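Local coordinates for protein anthranilate-CoA ligase (Stigmatella aurantiaca, PDB 4WV3) that belongs to the ANL superfamily of AMP-binding enzymes, in which a large N-terminal domain is followed by a smaller C-terminal domain, at residues V343-G355 with E362-A374. Sequence-based numbering, arbitrary orientation.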
ATOM      1  N   VAL A 343     -15.818   1.327   8.349  1.00 23.13           N
ATOM      2  CA  VAL A 343     -15.171   0.751   9.522  1.00 16.99           C
ATOM      3  C   VAL A 343     -15.512   1.566  10.766  1.00 17.88           C
ATOM      4  O   VAL A 343     -15.382   2.789  10.767  1.00 22.70           O
ATOM      5  CB  VAL A 343     -13.641   0.700   9.344  1.00 17.62           C
ATOM      6  CG1 VAL A 343     -12.968   0.218  10.621  1.00 15.36           C
ATOM      7  CG2 VAL A 343     -13.275  -0.194   8.168  1.00 15.85           C
ATOM      8  N   GLU A 344     -15.957   0.882  11.817  1.00 24.80           N
ATOM      9  CA  GLU A 344     -16.329   1.540  13.065  1.00 24.70           C
ATOM     10  C   GLU A 344     -15.151   2.312  13.657  1.00 20.90           C
ATOM     11  O   GLU A 344     -14.078   1.755  13.878  1.00 20.73           O
ATOM     12  CB  GLU A 344     -16.864   0.518  14.073  1.00 15.24           C
ATOM     13  CG  GLU A 344     -17.274   1.111  15.413  1.00 23.81           C
ATOM     14  CD  GLU A 344     -18.448   2.068  15.303  1.00 47.84           C
ATOM     15  OE1 GLU A 344     -19.246   1.931  14.351  1.00 45.99           O
ATOM     16  OE2 GLU A 344     -18.572   2.959  16.169  1.00 58.45           O
ATOM     17  N   GLY A 345     -15.365   3.602  13.906  1.00 16.28           N
ATOM     18  CA  GLY A 345     -14.306   4.486  14.358  1.00 17.60           C
ATOM     19  C   GLY A 345     -13.961   5.482  13.268  1.00 26.46           C
ATOM     20  O   GLY A 345     -13.432   6.564  13.528  1.00 19.89           O
ATOM     21  N   TYR A 346     -14.268   5.099  12.033  1.00 20.98           N
ATOM     22  CA  TYR A 346     -14.087   5.967  10.879  1.00 17.75           C
ATOM     23  C   TYR A 346     -15.446   6.421  10.362  1.00 20.58           C
ATOM     24  O   TYR A 346     -16.349   5.608  10.161  1.00 27.17           O
ATOM     25  CB  TYR A 346     -13.326   5.234   9.773  1.00 15.25           C
ATOM     26  CG  TYR A 346     -11.886   4.922  10.117  1.00 14.94           C
ATOM     27  CD1 TYR A 346     -11.093   5.847  10.783  1.00 13.94           C
ATOM     28  CD2 TYR A 346     -11.323   3.700   9.781  1.00 13.86           C
ATOM     29  CE1 TYR A 346      -9.776   5.564  11.099  1.00 11.53           C
ATOM     30  CE2 TYR A 346     -10.008   3.408  10.091  1.00 16.16           C
ATOM     31  CZ  TYR A 346      -9.240   4.343  10.750  1.00 14.65           C
ATOM     32  OH  TYR A 346      -7.931   4.053  11.062  1.00 13.44           O
ATOM     33  N   GLU A 347     -15.585   7.724  10.149  1.00 19.41           N
ATOM     34  CA  GLU A 347     -16.846   8.294   9.692  1.00 20.01           C
ATOM     35  C   GLU A 347     -16.726   8.778   8.247  1.00 17.48           C
ATOM     36  O   GLU A 347     -15.785   9.490   7.894  1.00 18.66           O
ATOM     37  CB  GLU A 347     -17.270   9.435  10.617  1.00 22.33           C
ATOM     38  CG  GLU A 347     -18.679   9.940  10.388  1.00 25.06           C
ATOM     39  CD  GLU A 347     -19.108  10.938  11.443  1.00 45.29           C
ATOM     40  OE1 GLU A 347     -18.515  10.936  12.544  1.00 44.44           O
ATOM     41  OE2 GLU A 347     -20.032  11.730  11.169  1.00 44.10           O
ATOM     42  N   LEU A 348     -17.685   8.385   7.416  1.00 16.80           N
ATOM     43  CA  LEU A 348     -17.632   8.665   5.983  1.00 16.70           C
ATOM     44  C   LEU A 348     -18.645   9.720   5.552  1.00 16.62           C
ATOM     45  O   LEU A 348     -19.627   9.975   6.249  1.00 20.29           O
ATOM     46  CB  LEU A 348     -17.879   7.385   5.186  1.00 15.58           C
ATOM     47  CG  LEU A 348     -16.711   6.473   4.810  1.00 16.11           C
ATOM     48  CD1 LEU A 348     -15.614   6.466   5.862  1.00 13.47           C
ATOM     49  CD2 LEU A 348     -17.255   5.074   4.606  1.00 25.05           C
ATOM     50  N   LYS A 349     -18.391  10.323   4.421  1.00 18.14           N
ATOM     51  CA  LYS A 349     -19.237  11.351   3.843  1.00 18.97           C
ATOM     52  C   LYS A 349     -19.030  11.418   2.325  1.00 19.97           C
ATOM     53  O   LYS A 349     -17.944  11.355   1.891  1.00 17.64           O
ATOM     54  CB  LYS A 349     -18.897  12.672   4.497  1.00 17.15           C
ATOM     55  CG  LYS A 349     -19.990  13.692   4.450  1.00 27.91           C
ATOM     56  CD  LYS A 349     -19.854  14.713   5.531  1.00 20.48           C
ATOM     57  CE  LYS A 349     -18.741  15.648   5.236  1.00 20.00           C
ATOM     58  NZ  LYS A 349     -18.981  16.919   5.907  1.00 25.73           N
ATOM     59  N   LEU A 350     -20.092  11.479   1.535  1.00 24.34           N
ATOM     60  CA  LEU A 350     -19.962  11.690   0.097  1.00 23.60           C
ATOM     61  C   LEU A 350     -20.550  13.035  -0.315  1.00 22.17           C
ATOM     62  O   LEU A 350     -21.742  13.283  -0.137  1.00 27.55           O
ATOM     63  CB  LEU A 350     -20.635  10.557  -0.680  1.00 18.73           C
ATOM     64  CG  LEU A 350     -20.014   9.169  -0.524  1.00 21.58           C
ATOM     65  CD1 LEU A 350     -20.751   8.154  -1.383  1.00 21.38           C
ATOM     66  CD2 LEU A 350     -18.535   9.198  -0.875  1.00 17.51           C
ATOM     67  N   VAL A 351     -19.708  13.897  -0.872  1.00 21.91           N
ATOM     68  CA  VAL A 351     -20.127  15.248  -1.225  1.00 26.86           C
ATOM     69  C   VAL A 351     -19.878  15.566  -2.695  1.00 26.40           C
ATOM     70  O   VAL A 351     -19.031  14.947  -3.340  1.00 22.09           O
ATOM     71  CB  VAL A 351     -19.403  16.299  -0.360  1.00 24.68           C
ATOM     72  CG1 VAL A 351     -19.797  16.146   1.100  1.00 26.24           C
ATOM     73  CG2 VAL A 351     -17.896  16.175  -0.528  1.00 20.81           C
ATOM     74  N   ASP A 352     -20.621  16.535  -3.220  1.00 27.25           N
ATOM     75  CA  ASP A 352     -20.404  17.004  -4.583  1.00 38.49           C
ATOM     76  C   ASP A 352     -19.148  17.868  -4.658  1.00 38.87           C
ATOM     77  O   ASP A 352     -18.430  18.021  -3.670  1.00 35.43           O
ATOM     78  CB  ASP A 352     -21.624  17.769  -5.109  1.00 42.19           C
ATOM     79  CG  ASP A 352     -22.118  18.834  -4.141  1.00 42.06           C
ATOM     80  OD1 ASP A 352     -21.309  19.359  -3.346  1.00 40.08           O
ATOM     81  OD2 ASP A 352     -23.324  19.152  -4.183  1.00 40.17           O
ATOM     82  N   ASP A 353     -18.892  18.445  -5.828  1.00 38.94           N
ATOM     83  CA  ASP A 353     -17.688  19.245  -6.028  1.00 48.35           C
ATOM     84  C   ASP A 353     -17.779  20.637  -5.394  1.00 46.83           C
ATOM     85  O   ASP A 353     -16.895  21.471  -5.587  1.00 49.66           O
ATOM     86  CB  ASP A 353     -17.345  19.343  -7.517  1.00 41.51           C
ATOM     87  CG  ASP A 353     -16.909  18.010  -8.100  1.00 40.82           C
ATOM     88  OD1 ASP A 353     -15.702  17.696  -8.032  1.00 42.08           O
ATOM     89  OD2 ASP A 353     -17.773  17.273  -8.622  1.00 42.61           O
ATOM     90  N   GLU A 354     -18.844  20.877  -4.634  1.00 39.01           N
ATOM     91  CA  GLU A 354     -18.991  22.124  -3.892  1.00 48.68           C
ATOM     92  C   GLU A 354     -19.210  21.870  -2.402  1.00 54.17           C
ATOM     93  O   GLU A 354     -19.395  22.808  -1.625  1.00 50.03           O
ATOM     94  CB  GLU A 354     -20.128  22.974  -4.463  1.00 59.07           C
ATOM     95  CG  GLU A 354     -21.306  22.166  -4.972  1.00 65.20           C
ATOM     96  CD  GLU A 354     -22.636  22.834  -4.689  1.00 67.86           C
ATOM     97  OE1 GLU A 354     -23.564  22.689  -5.513  1.00 63.76           O
ATOM     98  OE2 GLU A 354     -22.756  23.497  -3.637  1.00 63.78           O
ATOM     99  N   GLY A 355     -19.200  20.598  -2.010  1.00 46.60           N
ATOM    100  CA  GLY A 355     -19.200  20.235  -0.603  1.00 36.52           C
ATOM    101  C   GLY A 355     -20.508  19.729  -0.024  1.00 35.80           C
ATOM    102  O   GLY A 355     -20.566  19.375   1.155  1.00 31.33           O
ATOM    103  N   GLU A 362     -25.753   8.230  -5.783  1.00 32.73           N
ATOM    104  CA  GLU A 362     -25.015   9.082  -6.712  1.00 36.97           C
ATOM    105  C   GLU A 362     -23.530   9.173  -6.379  1.00 27.31           C
ATOM    106  O   GLU A 362     -23.125   9.000  -5.230  1.00 26.39           O
ATOM    107  CB  GLU A 362     -25.628  10.483  -6.773  1.00 30.17           C
ATOM    108  CG  GLU A 362     -26.917  10.559  -7.575  1.00 42.78           C
ATOM    109  CD  GLU A 362     -27.483  11.964  -7.642  1.00 58.42           C
ATOM    110  OE1 GLU A 362     -26.803  12.858  -8.189  1.00 65.80           O
ATOM    111  OE2 GLU A 362     -28.608  12.174  -7.144  1.00 57.64           O
ATOM    112  N   ILE A 363     -22.727   9.450  -7.401  1.00 29.99           N
ATOM    113  CA  ILE A 363     -21.285   9.563  -7.245  1.00 24.94           C
ATOM    114  C   ILE A 363     -20.916  10.855  -6.528  1.00 27.14           C
ATOM    115  O   ILE A 363     -21.356  11.938  -6.915  1.00 28.49           O
ATOM    116  CB  ILE A 363     -20.575   9.538  -8.610  1.00 18.13           C
ATOM    117  CG1 ILE A 363     -21.118   8.397  -9.472  1.00 27.51           C
ATOM    118  CG2 ILE A 363     -19.074   9.409  -8.429  1.00 19.72           C
ATOM    119  CD1 ILE A 363     -20.514   8.337 -10.857  1.00 23.10           C
ATOM    120  N   GLY A 364     -20.108  10.734  -5.480  1.00 20.60           N
ATOM    121  CA  GLY A 364     -19.656  11.889  -4.730  1.00 17.17           C
ATOM    122  C   GLY A 364     -18.209  11.753  -4.301  1.00 20.26           C
ATOM    123  O   GLY A 364     -17.618  10.678  -4.407  1.00 19.94           O
ATOM    124  N   ASN A 365     -17.633  12.850  -3.820  1.00 18.38           N
ATOM    125  CA  ASN A 365     -16.262  12.835  -3.329  1.00 19.99           C
ATOM    126  C   ASN A 365     -16.187  12.272  -1.914  1.00 19.52           C
ATOM    127  O   ASN A 365     -17.055  12.539  -1.084  1.00 17.68           O
ATOM    128  CB  ASN A 365     -15.659  14.241  -3.373  1.00 19.26           C
ATOM    129  CG  ASN A 365     -15.678  14.838  -4.767  1.00 24.79           C
ATOM    130  OD1 ASN A 365     -14.784  14.586  -5.575  1.00 28.34           O
ATOM    131  ND2 ASN A 365     -16.701  15.634  -5.055  1.00 24.02           N
ATOM    132  N   VAL A 366     -15.147  11.491  -1.644  1.00 16.29           N
ATOM    133  CA  VAL A 366     -15.000  10.839  -0.348  1.00 17.24           C
ATOM    134  C   VAL A 366     -14.356  11.742   0.699  1.00 16.59           C
ATOM    135  O   VAL A 366     -13.235  12.217   0.521  1.00 21.24           O
ATOM    136  CB  VAL A 366     -14.173   9.546  -0.460  1.00 17.33           C
ATOM    137  CG1 VAL A 366     -13.874   8.984   0.921  1.00 22.27           C
ATOM    138  CG2 VAL A 366     -14.909   8.530  -1.302  1.00 14.21           C
ATOM    139  N   LEU A 367     -15.077  11.973   1.791  1.00 17.90           N
ATOM    140  CA  LEU A 367     -14.524  12.675   2.942  1.00 19.27           C
ATOM    141  C   LEU A 367     -14.441  11.727   4.134  1.00 19.47           C
ATOM    142  O   LEU A 367     -15.443  11.148   4.554  1.00 15.29           O
ATOM    143  CB  LEU A 367     -15.360  13.908   3.286  1.00 18.67           C
ATOM    144  CG  LEU A 367     -15.158  15.122   2.377  1.00 18.27           C
ATOM    145  CD1 LEU A 367     -16.073  16.264   2.784  1.00 11.96           C
ATOM    146  CD2 LEU A 367     -13.703  15.564   2.401  1.00 15.58           C
ATOM    147  N   LEU A 368     -13.236  11.568   4.667  1.00 19.68           N
ATOM    148  CA  LEU A 368     -12.994  10.629   5.754  1.00 13.52           C
ATOM    149  C   LEU A 368     -12.757  11.340   7.083  1.00 16.34           C
ATOM    150  O   LEU A 368     -11.980  12.290   7.163  1.00 16.39           O
ATOM    151  CB  LEU A 368     -11.799   9.734   5.421  1.00 12.11           C
ATOM    152  CG  LEU A 368     -11.248   8.864   6.552  1.00 14.91           C
ATOM    153  CD1 LEU A 368     -12.294   7.867   7.031  1.00 12.95           C
ATOM    154  CD2 LEU A 368      -9.981   8.153   6.104  1.00 13.08           C
ATOM    155  N   ARG A 369     -13.438  10.867   8.122  1.00 15.95           N
ATOM    156  CA  ARG A 369     -13.241  11.383   9.470  1.00 14.00           C
ATOM    157  C   ARG A 369     -12.510  10.333  10.299  1.00 15.61           C
ATOM    158  O   ARG A 369     -13.041   9.251  10.551  1.00 18.85           O
ATOM    159  CB  ARG A 369     -14.587  11.731  10.101  1.00 19.93           C
ATOM    160  CG  ARG A 369     -14.499  12.410  11.454  1.00 23.11           C
ATOM    161  CD  ARG A 369     -15.865  12.919  11.875  1.00 25.12           C
ATOM    162  NE  ARG A 369     -15.823  13.646  13.139  1.00 37.41           N
ATOM    163  CZ  ARG A 369     -16.843  14.341  13.632  1.00 57.49           C
ATOM    164  NH1 ARG A 369     -17.985  14.409  12.961  1.00 54.88           N
ATOM    165  NH2 ARG A 369     -16.720  14.972  14.791  1.00 61.04           N
ATOM    166  N   SER A 370     -11.290  10.655  10.716  1.00 17.81           N
ATOM    167  CA  SER A 370     -10.418   9.670  11.346  1.00 13.07           C
ATOM    168  C   SER A 370      -9.511  10.266  12.416  1.00 16.02           C
ATOM    169  O   SER A 370      -9.119  11.430  12.337  1.00 19.26           O
ATOM    170  CB  SER A 370      -9.559   8.989  10.280  1.00 16.16           C
ATOM    171  OG  SER A 370      -8.438   8.344  10.859  1.00 16.38           O
ATOM    172  N   GLU A 371      -9.172   9.455  13.414  1.00 13.98           N
ATOM    173  CA  GLU A 371      -8.196   9.852  14.419  1.00 14.68           C
ATOM    174  C   GLU A 371      -6.813   9.322  14.058  1.00 13.48           C
ATOM    175  O   GLU A 371      -5.839   9.561  14.770  1.00 10.69           O
ATOM    176  CB  GLU A 371      -8.607   9.355  15.806  1.00 11.78           C
ATOM    177  CG  GLU A 371      -9.782  10.104  16.407  1.00 13.37           C
ATOM    178  CD  GLU A 371     -10.056   9.703  17.843  1.00 13.24           C
ATOM    179  OE1 GLU A 371      -9.789   8.536  18.203  1.00 14.08           O
ATOM    180  OE2 GLU A 371     -10.536  10.560  18.615  1.00 15.37           O
ATOM    181  N   THR A 372      -6.737   8.601  12.944  1.00 11.16           N
ATOM    182  CA  THR A 372      -5.476   8.038  12.480  1.00 15.39           C
ATOM    183  C   THR A 372      -4.943   8.811  11.278  1.00 14.15           C
ATOM    184  O   THR A 372      -3.861   8.520  10.767  1.00  8.92           O
ATOM    185  CB  THR A 372      -5.630   6.554  12.102  1.00 13.26           C
ATOM    186  OG1 THR A 372      -6.454   6.437  10.935  1.00 10.63           O
ATOM    187  CG2 THR A 372      -6.265   5.784  13.244  1.00 12.04           C
ATOM    188  N   ALA A 373      -5.713   9.798  10.832  1.00 12.45           N
ATOM    189  CA  ALA A 373      -5.327  10.614   9.691  1.00 13.58           C
ATOM    190  C   ALA A 373      -4.207  11.577  10.064  1.00 14.77           C
ATOM    191  O   ALA A 373      -4.144  12.059  11.194  1.00 17.01           O
ATOM    192  CB  ALA A 373      -6.529  11.379   9.158  1.00 14.64           C
ATOM    193  N   ALA A 374      -3.323  11.849   9.110  1.00 11.45           N
ATOM    194  CA  ALA A 374      -2.239  12.797   9.328  1.00 14.28           C
ATOM    195  C   ALA A 374      -2.795  14.204   9.513  1.00 13.99           C
ATOM    196  O   ALA A 374      -3.922  14.494   9.110  1.00 11.87           O
ATOM    197  CB  ALA A 374      -1.256  12.756   8.170  1.00  8.43           C
TER
HETATM  198  O   HOH W   1     -10.710   6.923  13.729  1.00 15.68           O
HETATM  199  O   HOH W   2     -13.165  16.597  -7.357  1.00 24.86           O
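The ring of Tyr346 has the carbonyl oxygen of Arg369 at its edge, near the ring plane; Ser370 comes obliquely along CD1 and CE1, Thr372 at the hydroxyl end, and Leu368 CD1 obliquely near CB. Ser370 OG comes 3.1 Å from Tyr346 CE1, and Tyr346 OH stands 2.8 Å from Thr372 OG1; Asn322 is hydrogen-bonded to both Ser370 OG and Thr372 OG1. Ser370 OG also accepts from the backbone N of Thr372, an ST turn.

Next along, Glu347 and Arg369 run side by side in the same direction, each with CG anti to its backbone nitrogen (chi1 -174° in Arg369). Carboxylate and guanidinium planes are only 23° apart, but Glu347 OE1, 3.5 Å from Arg369 NH1, lies well out of the guanidinium plane. No N-H points at it, so this salt bridge works through charge alone, while Arg369 NH2 makes a second one, to Glu391.

At the other end, the Asn365 amide turns back on the partner strand: ND2 donates to Val351 O at 3.0 Å, tilted from the carbonyl plane. That oxygen also accepts from Asn365 N, so one residue grips it twice. The carboxylate of Asp353 stands at 82° to this amide, with a water donating to both Asp353 OD1 and Asn365 OD1; Lys398 NZ also bonds the latter.

Paired backbone bonds join Glu347 with Arg369 and Val351 with Asn365 in this antiparallel hairpin. Leu350 CD2 meets Val366 CG2 at 3.7 Å on one face; on the other, Val351 and Leu367 cross at about a right angle. Val366's side chain lies about 8 Å from the bound 5'-O-[(S)-[(2-aminobenzoyl)oxy](hydroxy)phosphoryl]adenosine, placing the hairpin near the ligand pocket. Strand 364-369 lies between strands 347-351 and 392-401, Leu348 and Leu368 pack on strand 325-328, and helix 191-204 touches Tyr346 and Thr372.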